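Local coordinates for hypothetical protein PH1313 (Pyrococcus horikoshii, PDB 1VBK) that is of unknown function but probably binds RNA and ATP, as a THUMP-domain protein related to the ThiI thiamine-biosynthesis family, at residues M78-S83 against N88-L93; P207-I210 against K215-E218; K261-N266 against V272-E277. All coordinates share one frame; numbering follows the deposited sequence.

Contact 1 (M78-S83 against N88-L93); sequences MEVEAS and NRTALL
M78 and V80 pack against T90 and L93 in a strand-to-helix contact of the THUMP region. The strand 71-81 runs into the helix 84-102 through a short turn, and the helix then folds back over the sheet. Strand 78-81 and helix 88-93 run nearly antiparallel, at 160°, with axes 9.9 Å apart at closest. A82 is the centre of an inverse gamma turn. S83 then N-caps the helix, its OG bonded to the backbone N of K86.

T90 is the hub. Its chi1 of -55° puts OG1 beside the backbone N and CG2 anti to it, which sends the methyl out to the strand. There CG2 meets M78 SD at 3.6 Å and M78 CB at 3.9 Å. T90 OG1 folds back to bond the carbonyl O of K86, one helical turn earlier. That same oxygen faces V80, whose CG1 approaches it tip to tip at 3.6 Å. This is a van der Waals touch. The M78 chain is straight at chi2 and bends at chi3 (95°), which carries CE up to L93 CD2 at 4.0 Å; these two side chains cross at about a right angle.

An alanine in place of T90 would probably leave M78 SD and V80 CG1 facing a gap, and the carbonyl of K86 without its hydroxyl partner.

On the strand side, backbone bonds pair M78 with I163 and V80 with A161 of strand 160-164. T90 touches I163 too, so the helix rests on both strands.

The hydroxyl spends its bond inside its own helix, and on segment 78-83 it meets only V80 methyls. The helix is therefore held to the strand here by shape and apolar contact.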
loop_
_atom_site.group_PDB
_atom_site.type_symbol
_atom_site.label_atom_id
_atom_site.label_comp_id
_atom_site.label_asym_id
_atom_site.label_seq_id
_atom_site.Cartn_x
_atom_site.Cartn_y
_atom_site.Cartn_z
ATOM N N MET A 78 29.985 -9.714 25.931
ATOM C CA MET A 78 30.702 -10.981 25.945
ATOM C C MET A 78 29.703 -12.057 26.330
ATOM O O MET A 78 29.013 -11.935 27.346
ATOM C CB MET A 78 31.833 -10.974 26.974
ATOM C CG MET A 78 33.014 -10.096 26.620
ATOM S SD MET A 78 34.312 -10.222 27.868
ATOM C CE MET A 78 35.378 -11.486 27.153
ATOM N N GLU A 79 29.620 -13.101 25.513
ATOM C CA GLU A 79 28.717 -14.215 25.782
ATOM C C GLU A 79 29.517 -15.339 26.431
ATOM O O GLU A 79 30.583 -15.708 25.944
ATOM C CB GLU A 79 28.100 -14.732 24.482
ATOM C CG GLU A 79 27.261 -15.991 24.665
ATOM C CD GLU A 79 26.999 -16.703 23.354
ATOM O OE1 GLU A 79 26.496 -16.055 22.415
ATOM O OE2 GLU A 79 27.300 -17.910 23.264
ATOM N N VAL A 80 29.001 -15.879 27.529
ATOM C CA VAL A 80 29.669 -16.967 28.234
ATOM C C VAL A 80 28.631 -17.923 28.820
ATOM O O VAL A 80 27.450 -17.588 28.916
ATOM C CB VAL A 80 30.545 -16.442 29.402
ATOM C CG1 VAL A 80 31.610 -15.476 28.880
ATOM C CG2 VAL A 80 29.666 -15.743 30.442
ATOM N N GLU A 81 29.076 -19.117 29.195
ATOM C CA GLU A 81 28.191 -20.096 29.808
ATOM C C GLU A 81 27.670 -19.452 31.087
ATOM O O GLU A 81 28.427 -18.804 31.810
ATOM C CB GLU A 81 28.970 -21.372 30.141
ATOM C CG GLU A 81 29.323 -22.210 28.924
ATOM C CD GLU A 81 28.145 -23.030 28.424
ATOM O OE1 GLU A 81 27.758 -23.996 29.120
ATOM O OE2 GLU A 81 27.602 -22.709 27.344
ATOM N N ALA A 82 26.383 -19.626 31.367
ATOM C CA ALA A 82 25.786 -19.024 32.551
ATOM C C ALA A 82 26.041 -19.787 33.850
ATOM O O ALA A 82 25.201 -20.562 34.301
ATOM C CB ALA A 82 24.286 -18.845 32.339
ATOM N N SER A 83 27.217 -19.570 34.429
ATOM C CA SER A 83 27.593 -20.173 35.705
ATOM C C SER A 83 28.047 -18.977 36.529
ATOM O O SER A 83 28.596 -18.028 35.974
ATOM C CB SER A 83 28.753 -21.162 35.543
ATOM O OG SER A 83 29.997 -20.493 35.406
ATOM N N ASN A 88 31.018 -14.046 37.200
ATOM C CA ASN A 88 31.860 -13.208 38.059
ATOM C C ASN A 88 33.179 -12.814 37.404
ATOM O O ASN A 88 33.556 -11.641 37.412
ATOM C CB ASN A 88 32.176 -13.904 39.389
ATOM C CG ASN A 88 31.093 -13.695 40.429
ATOM O OD1 ASN A 88 30.346 -12.718 40.371
ATOM N ND2 ASN A 88 31.013 -14.604 41.396
ATOM N N ARG A 89 33.890 -13.783 36.838
ATOM C CA ARG A 89 35.168 -13.440 36.239
ATOM C C ARG A 89 35.031 -12.568 34.994
ATOM O O ARG A 89 35.852 -11.679 34.779
ATOM C CB ARG A 89 36.010 -14.693 35.947
ATOM C CG ARG A 89 35.662 -15.484 34.707
ATOM C CD ARG A 89 36.909 -16.248 34.236
ATOM N NE ARG A 89 36.642 -17.170 33.132
ATOM C CZ ARG A 89 36.297 -18.446 33.284
ATOM N NH1 ARG A 89 36.175 -18.968 34.501
ATOM N NH2 ARG A 89 36.077 -19.205 32.216
ATOM N N THR A 90 34.001 -12.793 34.182
ATOM C CA THR A 90 33.825 -11.963 32.994
ATOM C C THR A 90 33.404 -10.558 33.412
ATOM O O THR A 90 33.840 -9.571 32.828
ATOM C CB THR A 90 32.763 -12.536 32.038
ATOM O OG1 THR A 90 33.104 -13.884 31.697
ATOM C CG2 THR A 90 32.710 -11.704 30.750
ATOM N N ALA A 91 32.550 -10.470 34.426
ATOM C CA ALA A 91 32.098 -9.174 34.917
ATOM C C ALA A 91 33.294 -8.354 35.422
ATOM O O ALA A 91 33.395 -7.162 35.134
ATOM C CB ALA A 91 31.080 -9.362 36.029
ATOM N N LEU A 92 34.195 -8.993 36.166
ATOM C CA LEU A 92 35.375 -8.303 36.691
ATOM C C LEU A 92 36.312 -7.889 35.554
ATOM O O LEU A 92 36.869 -6.790 35.562
ATOM C CB LEU A 92 36.120 -9.197 37.692
ATOM C CG LEU A 92 37.376 -8.634 38.369
ATOM C CD1 LEU A 92 37.054 -7.319 39.069
ATOM C CD2 LEU A 92 37.906 -9.652 39.374
ATOM N N LEU A 93 36.468 -8.766 34.571
ATOM C CA LEU A 93 37.323 -8.479 33.424
ATOM C C LEU A 93 36.835 -7.235 32.682
ATOM O O LEU A 93 37.617 -6.339 32.338
ATOM C CB LEU A 93 37.323 -9.675 32.469
ATOM C CG LEU A 93 38.177 -9.548 31.205
ATOM C CD1 LEU A 93 39.652 -9.597 31.583
ATOM C CD2 LEU A 93 37.844 -10.686 30.242
#

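Contact 2 (P207-I210 against K215-E218); sequences PVYI and KNLE
Y209 packs against L217 and N216 inside a beta-alpha-beta unit. The unit consists of strand 204-210, helix 215-228 and strand 239-241, and it belongs to the parallel sheet of the ThiI-like region, a member of the HUP clan. The contact joins the end of the first strand to the first turn of the helix.

The Y209 ring leaves the strand with CG anti to the backbone N (chi1 172°) and reaches across to the helix. L217 comes over one face. Its CD1 sits 3.5 Å from Y209 CD2 and forms a CH-pi contact with the ring, 24° off the ring normal. The methyl is displaced from the ring centre toward the rim. L217 CG is also anti to its backbone N, and this lays CD1 over the ring. L217 CB also lies close, 3.9 Å from Y209 CE2.

The phenol end is held lightly. Y209 OH has a weak hydrogen bond with D214 OD2. The same carboxylate oxygen takes the backbone N-H of L217, so one aspartate ties the ring tip to the start of the helix. V220, farther along the helix, also touches the tyrosine.

N216 approaches from another direction. Its amide is turned 65° from the ring plane, and its OD1 lies in that plane at the ring edge, 3.9 Å from Y209 CE1.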
loop_
_atom_site.group_PDB
_atom_site.type_symbol
_atom_site.label_atom_id
_atom_site.label_comp_id
_atom_site.label_asym_id
_atom_site.label_seq_id
_atom_site.Cartn_x
_atom_site.Cartn_y
_atom_site.Cartn_z
ATOM N N PRO A 207 12.524 8.210 -2.206
ATOM C CA PRO A 207 12.738 9.639 -2.440
ATOM C C PRO A 207 12.502 10.000 -3.900
ATOM O O PRO A 207 12.963 9.300 -4.804
ATOM C CB PRO A 207 14.190 9.839 -2.013
ATOM C CG PRO A 207 14.822 8.541 -2.423
ATOM C CD PRO A 207 13.802 7.518 -1.953
ATOM N N VAL A 208 11.779 11.093 -4.125
ATOM C CA VAL A 208 11.483 11.532 -5.481
ATOM C C VAL A 208 11.855 12.988 -5.689
ATOM O O VAL A 208 11.503 13.853 -4.885
ATOM C CB VAL A 208 9.977 11.375 -5.819
ATOM C CG1 VAL A 208 9.690 11.927 -7.223
ATOM C CG2 VAL A 208 9.575 9.910 -5.746
ATOM N N TYR A 209 12.587 13.243 -6.765
ATOM C CA TYR A 209 12.983 14.595 -7.116
ATOM C C TYR A 209 12.167 14.989 -8.342
ATOM O O TYR A 209 12.272 14.355 -9.388
ATOM C CB TYR A 209 14.467 14.662 -7.468
ATOM C CG TYR A 209 14.880 16.004 -8.033
ATOM C CD1 TYR A 209 14.975 17.126 -7.214
ATOM C CD2 TYR A 209 15.166 16.153 -9.390
ATOM C CE1 TYR A 209 15.347 18.365 -7.731
ATOM C CE2 TYR A 209 15.537 17.390 -9.918
ATOM C CZ TYR A 209 15.627 18.488 -9.081
ATOM O OH TYR A 209 16.008 19.710 -9.592
ATOM N N ILE A 210 11.348 16.025 -8.205
ATOM C CA ILE A 210 10.536 16.491 -9.320
ATOM C C ILE A 210 11.263 17.663 -9.968
ATOM O O ILE A 210 11.208 18.791 -9.486
ATOM C CB ILE A 210 9.133 16.937 -8.846
ATOM C CG1 ILE A 210 8.431 15.769 -8.149
ATOM C CG2 ILE A 210 8.292 17.387 -10.039
ATOM C CD1 ILE A 210 7.088 16.130 -7.548
ATOM N N LYS A 215 21.406 22.023 -11.144
ATOM C CA LYS A 215 22.302 22.140 -10.001
ATOM C C LYS A 215 21.595 21.830 -8.695
ATOM O O LYS A 215 22.232 21.416 -7.725
ATOM C CB LYS A 215 22.915 23.543 -9.935
ATOM C CG LYS A 215 24.330 23.624 -10.493
ATOM C CD LYS A 215 24.401 23.075 -11.913
ATOM C CE LYS A 215 25.816 23.143 -12.466
ATOM N NZ LYS A 215 25.875 22.670 -13.878
ATOM N N ASN A 216 20.281 22.034 -8.657
ATOM C CA ASN A 216 19.542 21.740 -7.439
ATOM C C ASN A 216 19.438 20.230 -7.280
ATOM O O ASN A 216 19.244 19.730 -6.171
ATOM C CB ASN A 216 18.143 22.360 -7.467
ATOM C CG ASN A 216 17.394 22.152 -6.158
ATOM O OD1 ASN A 216 16.193 21.872 -6.156
ATOM N ND2 ASN A 216 18.099 22.282 -5.042
ATOM N N LEU A 217 19.573 19.507 -8.391
ATOM C CA LEU A 217 19.512 18.051 -8.349
ATOM C C LEU A 217 20.777 17.533 -7.683
ATOM O O LEU A 217 20.736 16.586 -6.899
ATOM C CB LEU A 217 19.398 17.460 -9.757
ATOM C CG LEU A 217 19.508 15.931 -9.819
ATOM C CD1 LEU A 217 18.500 15.295 -8.870
ATOM C CD2 LEU A 217 19.276 15.456 -11.243
ATOM N N GLU A 218 21.902 18.166 -8.007
ATOM C CA GLU A 218 23.186 17.786 -7.433
ATOM C C GLU A 218 23.079 18.017 -5.929
ATOM O O GLU A 218 23.598 17.243 -5.126
ATOM C CB GLU A 218 24.302 18.655 -8.021
ATOM C CG GLU A 218 25.650 17.958 -8.111
ATOM C CD GLU A 218 25.640 16.802 -9.103
ATOM O OE1 GLU A 218 25.358 17.047 -10.296
ATOM O OE2 GLU A 218 25.913 15.652 -8.690
#

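Contact 3 (K261-N266 against V272-E277); sequences KGLRPN and VSEITE
The carboxylate of E274 is the flat group at the centre of this contact, and L263 and K261 both meet it. L263 CD1 lies above the carboxylate plane, displaced toward OE1 and only 3.2 Å from that atom. K261 approaches the other oxygen. Its NZ gives a hydrogen bond of 2.9 Å to E274 OE2, part of a salt bridge. The bond arrives on the anti side of OE2, 24° out of the plane, and the tilt is toward the face that L263 occupies. The leucine methyl and the ammonium thus sit to the same side of the plane.

The two charged chains come from opposite directions. K261 runs out nearly straight and then bends at chi3 (65°), which swings CE and NZ round to the acid. E274 has CG anti to the backbone N and stays extended beyond it, so it reaches away from the helix to the loop. L263 slides past it the other way, with CD2 4.0 Å from E274 CG. The same methyl group touches I275 CG1 at 4.1 Å. One leucine therefore packs on two successive residues of the helix.

K261 NZ has a second acid, D278, one turn farther along the helix. The lysine sits between two carboxylates and would probably ease the repulsion between them.

E274 and I275 lie in the first turn of helix 273-281, for which V272 is the N-cap residue.

Segment 261-266 is the loop that leaves strand 258-260 of the parallel sheet. K261 still pairs by backbone with Y287 of strand 286-287, the next strand of the sheet. L263 also touches L268, Y288 and I291, which places it between helix 273-281 and helix 289-292.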
loop_
_atom_site.group_PDB
_atom_site.type_symbol
_atom_site.label_atom_id
_atom_site.label_comp_id
_atom_site.label_asym_id
_atom_site.label_seq_id
_atom_site.Cartn_x
_atom_site.Cartn_y
_atom_site.Cartn_z
ATOM N N LYS A 261 5.674 15.456 2.263
ATOM C CA LYS A 261 6.193 16.750 1.809
ATOM C C LYS A 261 6.771 17.527 2.990
ATOM O O LYS A 261 6.354 17.328 4.127
ATOM C CB LYS A 261 5.087 17.565 1.125
ATOM C CG LYS A 261 4.684 17.010 -0.241
ATOM C CD LYS A 261 3.538 17.788 -0.879
ATOM C CE LYS A 261 3.927 19.219 -1.207
ATOM N NZ LYS A 261 2.781 19.979 -1.800
ATOM N N GLY A 262 7.727 18.411 2.715
ATOM C CA GLY A 262 8.358 19.173 3.781
ATOM C C GLY A 262 7.686 20.484 4.141
ATOM O O GLY A 262 8.315 21.366 4.726
ATOM N N LEU A 263 6.405 20.600 3.810
ATOM C CA LEU A 263 5.627 21.804 4.074
ATOM C C LEU A 263 5.600 22.217 5.548
ATOM O O LEU A 263 5.465 21.380 6.444
ATOM C CB LEU A 263 4.194 21.595 3.573
ATOM C CG LEU A 263 3.259 22.803 3.499
ATOM C CD1 LEU A 263 3.796 23.805 2.492
ATOM C CD2 LEU A 263 1.870 22.341 3.091
ATOM N N ARG A 264 5.731 23.520 5.789
ATOM C CA ARG A 264 5.705 24.075 7.140
ATOM C C ARG A 264 4.551 25.066 7.259
ATOM O O ARG A 264 4.132 25.662 6.269
ATOM C CB ARG A 264 7.006 24.815 7.454
ATOM C CG ARG A 264 8.255 23.962 7.461
ATOM C CD ARG A 264 9.461 24.838 7.746
ATOM N NE ARG A 264 9.586 25.910 6.761
ATOM C CZ ARG A 264 10.409 26.947 6.886
ATOM N NH1 ARG A 264 11.182 27.055 7.958
ATOM N NH2 ARG A 264 10.465 27.871 5.936
ATOM N N PRO A 265 4.035 25.266 8.483
ATOM C CA PRO A 265 2.926 26.199 8.706
ATOM C C PRO A 265 3.240 27.566 8.101
ATOM O O PRO A 265 2.350 28.277 7.637
ATOM C CB PRO A 265 2.826 26.255 10.229
ATOM C CG PRO A 265 3.283 24.890 10.647
ATOM C CD PRO A 265 4.481 24.669 9.754
ATOM N N ASN A 266 4.524 27.909 8.102
ATOM C CA ASN A 266 5.011 29.179 7.577
ATOM C C ASN A 266 4.842 29.325 6.066
ATOM O O ASN A 266 4.935 30.433 5.535
ATOM C CB ASN A 266 6.491 29.339 7.960
ATOM C CG ASN A 266 7.220 30.361 7.104
ATOM O OD1 ASN A 266 8.209 30.049 6.438
ATOM N ND2 ASN A 266 6.726 31.596 7.115
ATOM N N VAL A 272 -4.987 27.289 3.505
ATOM C CA VAL A 272 -4.140 26.115 3.307
ATOM C C VAL A 272 -4.447 25.499 1.945
ATOM O O VAL A 272 -4.630 24.291 1.812
ATOM C CB VAL A 272 -4.288 25.044 4.423
ATOM C CG1 VAL A 272 -3.843 25.628 5.751
ATOM C CG2 VAL A 272 -5.720 24.553 4.517
ATOM N N SER A 273 -4.496 26.360 0.935
ATOM C CA SER A 273 -4.787 25.942 -0.426
ATOM C C SER A 273 -3.843 24.834 -0.887
ATOM O O SER A 273 -4.256 23.915 -1.592
ATOM C CB SER A 273 -4.687 27.143 -1.368
ATOM O OG SER A 273 -3.410 27.742 -1.271
ATOM N N GLU A 274 -2.578 24.912 -0.490
ATOM C CA GLU A 274 -1.633 23.883 -0.893
ATOM C C GLU A 274 -2.057 22.530 -0.332
ATOM O O GLU A 274 -1.859 21.502 -0.972
ATOM C CB GLU A 274 -0.213 24.234 -0.440
ATOM C CG GLU A 274 0.788 23.106 -0.660
ATOM C CD GLU A 274 2.208 23.599 -0.851
ATOM O OE1 GLU A 274 2.546 24.673 -0.311
ATOM O OE2 GLU A 274 2.990 22.903 -1.534
ATOM N N ILE A 275 -2.651 22.531 0.858
ATOM C CA ILE A 275 -3.105 21.288 1.469
ATOM C C ILE A 275 -4.329 20.733 0.734
ATOM O O ILE A 275 -4.405 19.535 0.452
ATOM C CB ILE A 275 -3.445 21.491 2.971
ATOM C CG1 ILE A 275 -2.157 21.744 3.760
ATOM C CG2 ILE A 275 -4.165 20.266 3.523
ATOM C CD1 ILE A 275 -2.384 22.080 5.220
ATOM N N THR A 276 -5.284 21.606 0.422
ATOM C CA THR A 276 -6.488 21.187 -0.288
ATOM C C THR A 276 -6.141 20.781 -1.723
ATOM O O THR A 276 -6.705 19.828 -2.266
ATOM C CB THR A 276 -7.536 22.317 -0.303
ATOM O OG1 THR A 276 -6.946 23.511 -0.833
ATOM C CG2 THR A 276 -8.027 22.596 1.117
ATOM N N GLU A 277 -5.210 21.510 -2.331
ATOM C CA GLU A 277 -4.765 21.213 -3.690
ATOM C C GLU A 277 -4.053 19.857 -3.685
ATOM O O GLU A 277 -4.281 19.026 -4.566
ATOM C CB GLU A 277 -3.821 22.314 -4.186
ATOM C CG GLU A 277 -4.536 23.565 -4.686
ATOM C CD GLU A 277 -3.638 24.788 -4.716
ATOM O OE1 GLU A 277 -2.411 24.627 -4.883
ATOM O OE2 GLU A 277 -4.161 25.918 -4.584
#

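In the fold
Contacts 2 and 3 lie in the same half of the chain, centres about 20 Å apart. Contact 1 is on the opposite side of the chain centre, with centres about 52 and 56 Å from theirs. Contact 2 is the buried one; contacts 1 and 3 are partly buried. No two share a helix or strand, but strand 204-210 of contact 2 and strand 258-260, leading into contact 3, belong to one parallel sheet. Contact 1 belongs to the mixed sheet. In each, a helix packs on the chain shortly before it. The chemistry differs: apolar side chains round a threonine in contact 1, an aromatic face in contact 2, and a salt bridge beside a leucine in contact 3.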